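Local coordinates for protein ATP:cob(I)alamin adenosyltransferase (Salmonella enterica subsp. enterica serovar Livingstone, PDB 5CX7) that binds heme through its C-terminal domain, the part crystallised, and as the full-length enzyme probably converts cob(I)alamin to adenosylcobalamin for propanediol breakdown, at residues Glu26-Leu31 with Trp50-Ala55; Val36-Asp41 with Lys65-Ala70; Gly106-Trp111 with Asp132-Ala137. One frame throughout, in Å; residues are numbered along the deposited sequence.

Contact 1: residues Glu26-Leu31 with Trp50-Ala55; sequences ERAQQL and WRMPDA. With HEM (protoporphyrin IX containing Fe), chain B.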
# COMPACT_ATOMS: atom_id res chain seq x y z
N GLU E 26 -29.78 2.76 -18.29
CA GLU E 26 -30.73 3.38 -19.25
C GLU E 26 -30.54 4.91 -19.33
O GLU E 26 -30.51 5.48 -20.42
CB GLU E 26 -32.18 3.00 -18.92
CG GLU E 26 -32.44 1.54 -19.32
CD GLU E 26 -33.83 1.03 -18.94
OE1 GLU E 26 -34.62 1.81 -18.32
OE2 GLU E 26 -34.12 -0.15 -19.22
N ARG E 27 -30.46 5.57 -18.20
CA ARG E 27 -30.27 7.00 -18.17
C ARG E 27 -28.91 7.41 -18.78
O ARG E 27 -28.84 8.39 -19.55
CB ARG E 27 -30.39 7.56 -16.73
CG ARG E 27 -30.28 9.06 -16.61
CD ARG E 27 -31.30 9.74 -17.57
NE ARG E 27 -31.22 11.17 -17.42
CZ ARG E 27 -31.68 12.06 -18.31
NH1 ARG E 27 -32.28 11.66 -19.43
NH2 ARG E 27 -31.50 13.39 -18.09
N ALA E 28 -27.83 6.66 -18.43
CA ALA E 28 -26.55 6.94 -19.05
C ALA E 28 -26.60 6.77 -20.60
O ALA E 28 -26.03 7.60 -21.35
CB ALA E 28 -25.49 6.00 -18.46
N GLN E 29 -27.28 5.74 -21.08
CA GLN E 29 -27.54 5.59 -22.53
C GLN E 29 -28.27 6.82 -23.14
O GLN E 29 -27.89 7.29 -24.20
CB GLN E 29 -28.33 4.32 -22.82
CG GLN E 29 -27.51 3.08 -22.63
CD GLN E 29 -28.32 1.80 -22.67
OE1 GLN E 29 -29.53 1.81 -22.51
NE2 GLN E 29 -27.66 0.72 -22.89
N GLN E 30 -29.28 7.36 -22.44
CA GLN E 30 -29.98 8.52 -22.92
C GLN E 30 -29.06 9.71 -23.03
O GLN E 30 -29.19 10.52 -23.94
CB GLN E 30 -31.15 8.91 -21.99
CG GLN E 30 -32.33 7.96 -22.09
CD GLN E 30 -33.37 8.10 -20.98
OE1 GLN E 30 -33.30 8.95 -20.10
NE2 GLN E 30 -34.21 7.08 -20.89
N LEU E 31 -28.15 9.84 -22.04
CA LEU E 31 -27.22 10.93 -22.04
C LEU E 31 -26.06 10.70 -22.98
O LEU E 31 -25.25 11.60 -23.10
CB LEU E 31 -26.73 11.22 -20.61
CG LEU E 31 -27.80 11.67 -19.62
CD1 LEU E 31 -27.21 11.93 -18.26
CD2 LEU E 31 -28.54 12.92 -20.11
N TRP E 50 -21.40 -2.48 -12.34
CA TRP E 50 -21.61 -2.64 -13.78
C TRP E 50 -20.92 -1.57 -14.55
O TRP E 50 -21.06 -0.39 -14.31
CB TRP E 50 -23.14 -2.54 -14.09
CG TRP E 50 -23.42 -2.85 -15.50
CD1 TRP E 50 -23.29 -2.02 -16.57
CD2 TRP E 50 -23.77 -4.12 -16.04
NE1 TRP E 50 -23.60 -2.68 -17.74
CE2 TRP E 50 -23.90 -3.98 -17.44
CE3 TRP E 50 -24.03 -5.37 -15.46
CZ2 TRP E 50 -24.27 -5.02 -18.26
CZ3 TRP E 50 -24.44 -6.42 -16.31
CH2 TRP E 50 -24.51 -6.25 -17.67
N ARG E 51 -20.05 -1.98 -15.49
CA ARG E 51 -19.31 -1.05 -16.29
C ARG E 51 -19.80 -1.06 -17.71
O ARG E 51 -19.76 -2.09 -18.36
CB ARG E 51 -17.81 -1.39 -16.35
CG ARG E 51 -17.00 -0.52 -17.29
CD ARG E 51 -15.47 -0.80 -17.22
NE ARG E 51 -14.76 0.16 -18.07
CZ ARG E 51 -14.46 0.02 -19.36
NH1 ARG E 51 -14.74 -1.10 -20.04
NH2 ARG E 51 -13.81 1.00 -19.99
N MET E 52 -20.15 0.09 -18.19
CA MET E 52 -20.57 0.26 -19.60
C MET E 52 -19.35 0.36 -20.50
O MET E 52 -18.28 0.88 -20.07
CB MET E 52 -21.44 1.47 -19.77
CG MET E 52 -22.72 1.42 -19.00
SD MET E 52 -23.66 2.94 -18.99
CE MET E 52 -24.03 3.09 -20.76
N PRO E 53 -19.46 -0.18 -21.73
CA PRO E 53 -18.30 -0.13 -22.62
C PRO E 53 -17.76 1.29 -22.80
O PRO E 53 -18.52 2.24 -22.88
CB PRO E 53 -18.84 -0.70 -23.95
CG PRO E 53 -20.03 -1.48 -23.59
CD PRO E 53 -20.64 -0.82 -22.37
N ASP E 54 -16.43 1.41 -22.81
CA ASP E 54 -15.71 2.67 -22.98
C ASP E 54 -15.85 3.68 -21.85
O ASP E 54 -15.39 4.81 -22.01
CB ASP E 54 -16.06 3.36 -24.31
CG ASP E 54 -15.78 2.51 -25.51
OD1 ASP E 54 -14.69 1.91 -25.57
OD2 ASP E 54 -16.65 2.45 -26.41
N ALA E 55 -16.39 3.29 -20.70
CA ALA E 55 -16.35 4.19 -19.55
C ALA E 55 -14.90 4.56 -19.21
O ALA E 55 -13.97 3.74 -19.31
CB ALA E 55 -17.01 3.57 -18.34
CHA HEM B . -34.25 -9.49 -16.27
CHB HEM B . -30.54 -10.62 -13.33
CHC HEM B . -28.46 -6.53 -14.85
CHD HEM B . -31.96 -5.71 -18.05
C1A HEM B . -33.44 -10.07 -15.35
C2A HEM B . -33.82 -11.18 -14.58
C3A HEM B . -32.78 -11.49 -13.75
C4A HEM B . -31.73 -10.61 -14.00
CMA HEM B . -32.74 -12.60 -12.71
CAA HEM B . -35.16 -11.90 -14.60
CBA HEM B . -35.97 -11.32 -13.41
CGA HEM B . -37.45 -11.22 -13.66
O1A HEM B . -38.21 -12.08 -13.15
O2A HEM B . -37.90 -10.27 -14.35
C1B HEM B . -29.62 -9.60 -13.50
C2B HEM B . -28.43 -9.51 -12.78
C3B HEM B . -27.83 -8.36 -13.20
C4B HEM B . -28.72 -7.72 -14.20
CMB HEM B . -27.98 -10.55 -11.74
CAB HEM B . -26.52 -7.93 -12.68
CBB HEM B . -25.81 -6.87 -13.02
C1C HEM B . -29.22 -5.92 -15.83
C2C HEM B . -28.88 -4.70 -16.49
C3C HEM B . -29.91 -4.48 -17.42
C4C HEM B . -30.83 -5.58 -17.29
CMC HEM B . -27.65 -3.82 -16.22
CAC HEM B . -30.14 -3.38 -18.42
CBC HEM B . -29.36 -2.35 -18.65
C1D HEM B . -32.85 -6.72 -17.77
C2D HEM B . -34.08 -6.75 -18.57
C3D HEM B . -34.77 -7.80 -18.08
C4D HEM B . -33.91 -8.40 -17.02
CMD HEM B . -34.45 -5.79 -19.69
CAD HEM B . -36.13 -8.29 -18.59
CBD HEM B . -37.30 -7.33 -18.33
CGD HEM B . -38.27 -7.84 -17.29
O1D HEM B . -39.52 -7.86 -17.53
O2D HEM B . -37.83 -8.20 -16.17
NA HEM B . -32.15 -9.71 -14.96
NB HEM B . -29.74 -8.55 -14.31
NC HEM B . -30.42 -6.40 -16.29
ND HEM B . -32.79 -7.72 -16.85
FE HEM B . -31.34 -8.13 -15.59

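Contact 2: residues Val36-Asp41 with Lys65-Ala70; sequences VVSIVD and KKAWTA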
# COMPACT_ATOMS: atom_id res chain seq x y z
N VAL E 36 -19.65 3.77 -14.96
CA VAL E 36 -19.64 2.70 -14.08
C VAL E 36 -20.68 2.99 -12.97
O VAL E 36 -20.76 4.09 -12.47
CB VAL E 36 -18.23 2.50 -13.40
CG1 VAL E 36 -18.26 1.40 -12.33
CG2 VAL E 36 -17.19 2.18 -14.42
N VAL E 37 -21.43 1.95 -12.61
CA VAL E 37 -22.49 1.97 -11.58
C VAL E 37 -22.08 1.08 -10.47
O VAL E 37 -21.63 -0.04 -10.72
CB VAL E 37 -23.85 1.38 -12.09
CG1 VAL E 37 -24.92 1.44 -11.04
CG2 VAL E 37 -24.28 2.08 -13.35
N SER E 38 -22.16 1.57 -9.26
CA SER E 38 -21.78 0.78 -8.16
C SER E 38 -22.79 0.96 -7.05
O SER E 38 -23.21 2.05 -6.74
CB SER E 38 -20.36 1.18 -7.64
OG SER E 38 -20.09 0.55 -6.36
N ILE E 39 -23.12 -0.15 -6.43
CA ILE E 39 -24.03 -0.17 -5.27
C ILE E 39 -23.27 -0.89 -4.14
O ILE E 39 -22.79 -1.98 -4.33
CB ILE E 39 -25.35 -0.88 -5.54
CG1 ILE E 39 -26.05 -0.25 -6.77
CG2 ILE E 39 -26.27 -0.80 -4.35
CD1 ILE E 39 -27.22 -1.02 -7.29
N VAL E 40 -23.30 -0.27 -2.97
CA VAL E 40 -22.84 -0.89 -1.73
C VAL E 40 -24.02 -1.02 -0.75
O VAL E 40 -25.03 -0.34 -0.88
CB VAL E 40 -21.66 -0.13 -1.08
CG1 VAL E 40 -20.49 0.01 -2.02
CG2 VAL E 40 -22.10 1.21 -0.56
N ASP E 41 -23.92 -1.98 0.15
CA ASP E 41 -24.92 -2.16 1.18
C ASP E 41 -24.68 -1.20 2.34
O ASP E 41 -23.77 -0.36 2.31
CB ASP E 41 -25.04 -3.65 1.60
CG ASP E 41 -23.84 -4.16 2.39
OD1 ASP E 41 -22.98 -3.38 2.85
OD2 ASP E 41 -23.79 -5.40 2.50
N LYS E 65 -16.00 3.94 -4.89
CA LYS E 65 -15.65 4.90 -3.80
C LYS E 65 -16.76 5.87 -3.45
O LYS E 65 -16.97 6.21 -2.28
CB LYS E 65 -14.35 5.66 -4.12
CG LYS E 65 -13.13 4.69 -4.01
CD LYS E 65 -11.87 5.40 -4.35
CE LYS E 65 -10.66 4.47 -3.89
NZ LYS E 65 -9.40 5.18 -4.06
N LYS E 66 -17.40 6.42 -4.47
CA LYS E 66 -18.56 7.28 -4.17
C LYS E 66 -19.62 6.60 -3.37
O LYS E 66 -20.26 7.19 -2.47
CB LYS E 66 -19.13 7.88 -5.46
CG LYS E 66 -18.28 8.90 -6.12
CD LYS E 66 -19.00 9.49 -7.37
CE LYS E 66 -18.01 10.22 -8.27
NZ LYS E 66 -18.65 10.76 -9.50
N ALA E 67 -19.93 5.36 -3.75
CA ALA E 67 -20.97 4.61 -3.11
C ALA E 67 -20.60 4.32 -1.69
O ALA E 67 -21.43 4.50 -0.74
CB ALA E 67 -21.21 3.32 -3.85
N TRP E 68 -19.32 3.93 -1.50
CA TRP E 68 -18.83 3.68 -0.15
C TRP E 68 -18.82 4.94 0.74
O TRP E 68 -19.25 4.87 1.91
CB TRP E 68 -17.39 3.12 -0.20
CG TRP E 68 -16.92 2.71 1.14
CD1 TRP E 68 -17.08 1.52 1.73
CD2 TRP E 68 -16.12 3.47 2.03
NE1 TRP E 68 -16.46 1.47 2.97
CE2 TRP E 68 -15.85 2.65 3.18
CE3 TRP E 68 -15.59 4.76 1.99
CZ2 TRP E 68 -15.07 3.07 4.24
CZ3 TRP E 68 -14.88 5.21 3.12
CH2 TRP E 68 -14.59 4.36 4.18
N THR E 69 -18.40 6.06 0.17
CA THR E 69 -18.39 7.33 0.89
C THR E 69 -19.79 7.68 1.44
O THR E 69 -19.92 8.18 2.54
CB THR E 69 -17.91 8.45 -0.06
OG1 THR E 69 -16.58 8.20 -0.53
CG2 THR E 69 -17.92 9.77 0.62
N ALA E 70 -20.79 7.53 0.55
CA ALA E 70 -22.14 7.84 0.90
C ALA E 70 -22.53 7.12 2.17
O ALA E 70 -23.20 7.70 3.05
CB ALA E 70 -23.10 7.52 -0.26

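Contact 3: residues Gly106-Trp111 with Asp132-Ala137; sequences GGYALW and DIAQTA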
# COMPACT_ATOMS: atom_id res chain seq x y z
N GLY E 106 -21.99 12.45 -7.21
CA GLY E 106 -22.29 11.19 -7.89
C GLY E 106 -22.61 10.02 -7.01
O GLY E 106 -23.01 8.97 -7.50
N GLY E 107 -22.40 10.19 -5.70
CA GLY E 107 -22.73 9.21 -4.71
C GLY E 107 -23.89 9.70 -3.86
O GLY E 107 -23.91 10.85 -3.49
N TYR E 108 -24.82 8.80 -3.56
CA TYR E 108 -25.94 9.07 -2.71
C TYR E 108 -26.15 7.94 -1.72
O TYR E 108 -25.98 6.76 -2.03
CB TYR E 108 -27.23 9.21 -3.54
CG TYR E 108 -27.26 10.47 -4.27
CD1 TYR E 108 -26.61 10.57 -5.50
CD2 TYR E 108 -27.95 11.57 -3.83
CE1 TYR E 108 -26.68 11.72 -6.22
CE2 TYR E 108 -27.97 12.79 -4.53
CZ TYR E 108 -27.33 12.81 -5.75
OH TYR E 108 -27.30 13.92 -6.54
N ALA E 109 -26.49 8.32 -0.50
CA ALA E 109 -26.89 7.39 0.53
C ALA E 109 -28.37 7.05 0.32
O ALA E 109 -29.14 7.89 -0.11
CB ALA E 109 -26.70 8.01 1.88
N LEU E 110 -28.72 5.81 0.56
CA LEU E 110 -30.07 5.30 0.31
C LEU E 110 -30.70 4.97 1.67
O LEU E 110 -30.15 4.17 2.44
CB LEU E 110 -30.03 4.08 -0.55
CG LEU E 110 -29.25 4.23 -1.87
CD1 LEU E 110 -29.17 2.91 -2.59
CD2 LEU E 110 -29.86 5.28 -2.78
N TRP E 111 -31.88 5.52 1.90
CA TRP E 111 -32.60 5.38 3.18
C TRP E 111 -34.05 4.92 2.99
O TRP E 111 -34.68 5.21 1.98
CB TRP E 111 -32.68 6.73 3.87
CG TRP E 111 -31.42 7.37 4.22
CD1 TRP E 111 -30.64 8.10 3.41
CD2 TRP E 111 -30.77 7.36 5.50
NE1 TRP E 111 -29.53 8.54 4.08
CE2 TRP E 111 -29.58 8.08 5.37
CE3 TRP E 111 -31.10 6.82 6.75
CZ2 TRP E 111 -28.71 8.31 6.46
CZ3 TRP E 111 -30.24 7.01 7.82
CH2 TRP E 111 -29.07 7.74 7.68
N ASP E 132 -27.18 13.29 -12.15
CA ASP E 132 -28.43 13.06 -12.91
C ASP E 132 -28.72 11.60 -13.02
O ASP E 132 -29.85 11.13 -12.71
CB ASP E 132 -28.28 13.71 -14.28
CG ASP E 132 -29.54 13.54 -15.21
OD1 ASP E 132 -30.27 12.57 -15.07
OD2 ASP E 132 -29.60 14.28 -16.19
N ILE E 133 -27.74 10.84 -13.46
CA ILE E 133 -27.88 9.38 -13.55
C ILE E 133 -28.23 8.71 -12.21
O ILE E 133 -29.16 7.94 -12.17
CB ILE E 133 -26.63 8.75 -14.16
CG1 ILE E 133 -26.46 9.21 -15.64
CG2 ILE E 133 -26.66 7.24 -14.10
CD1 ILE E 133 -25.04 9.10 -16.16
N ALA E 134 -27.51 9.10 -11.16
CA ALA E 134 -27.76 8.59 -9.85
C ALA E 134 -29.18 8.93 -9.37
O ALA E 134 -29.88 8.07 -8.87
CB ALA E 134 -26.73 9.13 -8.87
N GLN E 135 -29.57 10.17 -9.51
CA GLN E 135 -30.92 10.61 -9.09
C GLN E 135 -32.03 9.91 -9.85
O GLN E 135 -33.03 9.52 -9.28
CB GLN E 135 -31.08 12.12 -9.25
CG GLN E 135 -30.28 12.95 -8.25
CD GLN E 135 -30.01 14.36 -8.79
OE1 GLN E 135 -30.60 14.78 -9.75
NE2 GLN E 135 -29.08 15.07 -8.17
N THR E 136 -31.83 9.75 -11.14
CA THR E 136 -32.80 9.03 -11.99
C THR E 136 -32.95 7.60 -11.52
O THR E 136 -34.06 7.08 -11.48
CB THR E 136 -32.36 9.09 -13.49
OG1 THR E 136 -32.22 10.45 -13.87
CG2 THR E 136 -33.37 8.40 -14.43
N ALA E 137 -31.83 6.92 -11.22
CA ALA E 137 -31.86 5.53 -10.82
C ALA E 137 -32.58 5.41 -9.50
O ALA E 137 -33.41 4.51 -9.34
CB ALA E 137 -30.46 4.99 -10.71

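Contact 1: residues Glu26-Leu31 with Trp50-Ala55
Arg51 NH2 reaches the backbone oxygen Ala55 O over 2.8 Å, in the carbonyl plane and on a lone pair, spanning the turn that starts at Met52, the residue that touches Ala28 and Gln29. The turn, type II from Met52 to Ala55, is closed by its own backbone bond, Ala55 N to Met52 O at 3.1 Å. Across the contact the grip is apolar. Met52 SD lies 3.6 Å from Ala28 CB, and a bend at the last torsion (chi3 63°) swings the terminal methyl over to the next residue of the helix, where Met52 CE stops 4.0 Å from Gln29 CG. Gln29 is extended beyond CG and runs obliquely past the methionine; by close analogy it and Glu26 may bind magnesium. On the strand just before the loop, Trp50 meets the heme: methyl CMC sits over the centre of one indole face, while Trp50 CE3 comes within 3.4 Å of vinyl carbon HEM CBB. On the helix, Arg27 NH1 bonds Gln30 OE1 at 3.0 Å, and Arg27 NH2 makes a salt bridge with Asp132 OD2. Helix 14-31 lies between the end of strand 46-51 and helix 127-139, with Val35 of the following loop packed on both Ala28 and Met52, while Trp50 continues the sheet into a strand of a second subunit.

Contact 2: residues Val36-Asp41 with Lys65-Ala70
This is a buried strand-on-helix packing near the middle of the domain, where Ser38 and Val40 of one sheet face meet Ala67 of helix 65-70. The segment axes come within 7.3 Å and cross at only -30°, so the helix runs nearly along the strand; a small alanine at the point of nearest backbone approach suits so close a spacing. On the strand, Val40 does most of the touching. Its CG1 is anti to the carbonyl carbon (chi1 -56°), which leaves CG2 in the crowded position between the backbone N and the carbonyl carbon, and from there Val40 CG2 presses to 3.4 Å on Ala67 O. The other branch, Val40 CG1, meets Ala67 CB at 3.9 Å. Ala67 CB also lies against the strand two residues earlier, 3.7 Å from Ser38 O and slightly farther from the Ser38 hydroxyl. Within the helix, Thr69 OG1 and Thr69 N take Lys65 O from opposite faces of its plane, the hydroxyl at 2.7 Å. The Trp68 backbone N lies near Val40 CG2, while the Trp68 side chain packs on Leu57 of a neighbouring subunit. Ile39, which points away, meets helix 14-31 instead. A central antiparallel sheet with helices on both faces results, an alpha-beta-alpha layering consistent with the GAF-related HbpS-like family.

Contact 3: residues Gly106-Trp111 with Asp132-Ala137
Tyr108 and Gln135 cross obliquely, with the phenol ring and the amide plane 79° apart, nearly perpendicular. They join at the hydroxyl: Gln135 NE2 donates to Tyr108 OH over 2.7 Å, the N-H pointing at the oxygen with an angle of 155°. The acceptor lies close to the amide plane. Gln135 gets there by lying extended beyond CG, and the middle of its chain also passes by the phenol, Gln135 CG being 3.6 Å from Tyr108 OH. Tyr108 for its part has CG anti to the carbonyl carbon (chi1 -73°), which carries the ring from the strand toward the helix. Strand 107-112 is one of the two edge strands of the sheet within this chain, and helix 127-139 follows directly on its hairpin neighbour, strand 115-123; the tyrosine thus ties the sheet's border to the helix covering that face. The preceding residue of the helix, Ala134, sets its CB obliquely against the ring, 3.7 Å from both Tyr108 CD1 and Tyr108 CE1. The alanine also packs on Ile122 of the adjoining strand and nears the backbone where the strand begins, with Ala134 CB 4.0 Å from Gly106 O. Gly106 has a positive phi, at which a beta carbon would jam against the preceding carbonyl oxygen. Met131 and Ile138 of the same helix also touch the Tyr108 side chain.

In the fold
The three contacts illustrate how one antiparallel sheet can be layered by helices on both faces. Along the chain contacts 1 and 2 interleave, whereas contact 3 follows both. The centres of contacts 1 and 2 lie about 16 Å apart, those of contacts 1 and 3 about 15 Å, those of contacts 2 and 3 about 10 Å. Strands 46-51 and 36-41, used by contacts 1 and 2, are neighbours in the sheet; contact 3 uses the far border strand 107-112. Helices 14-31 and 127-139 pack together on one face, while helix 59-72 lies on the other, its Ala70 touching the backbone of Tyr108. Heme reaches contact 1 through Trp50, leaving contacts 2 and 3 as packing within the domain.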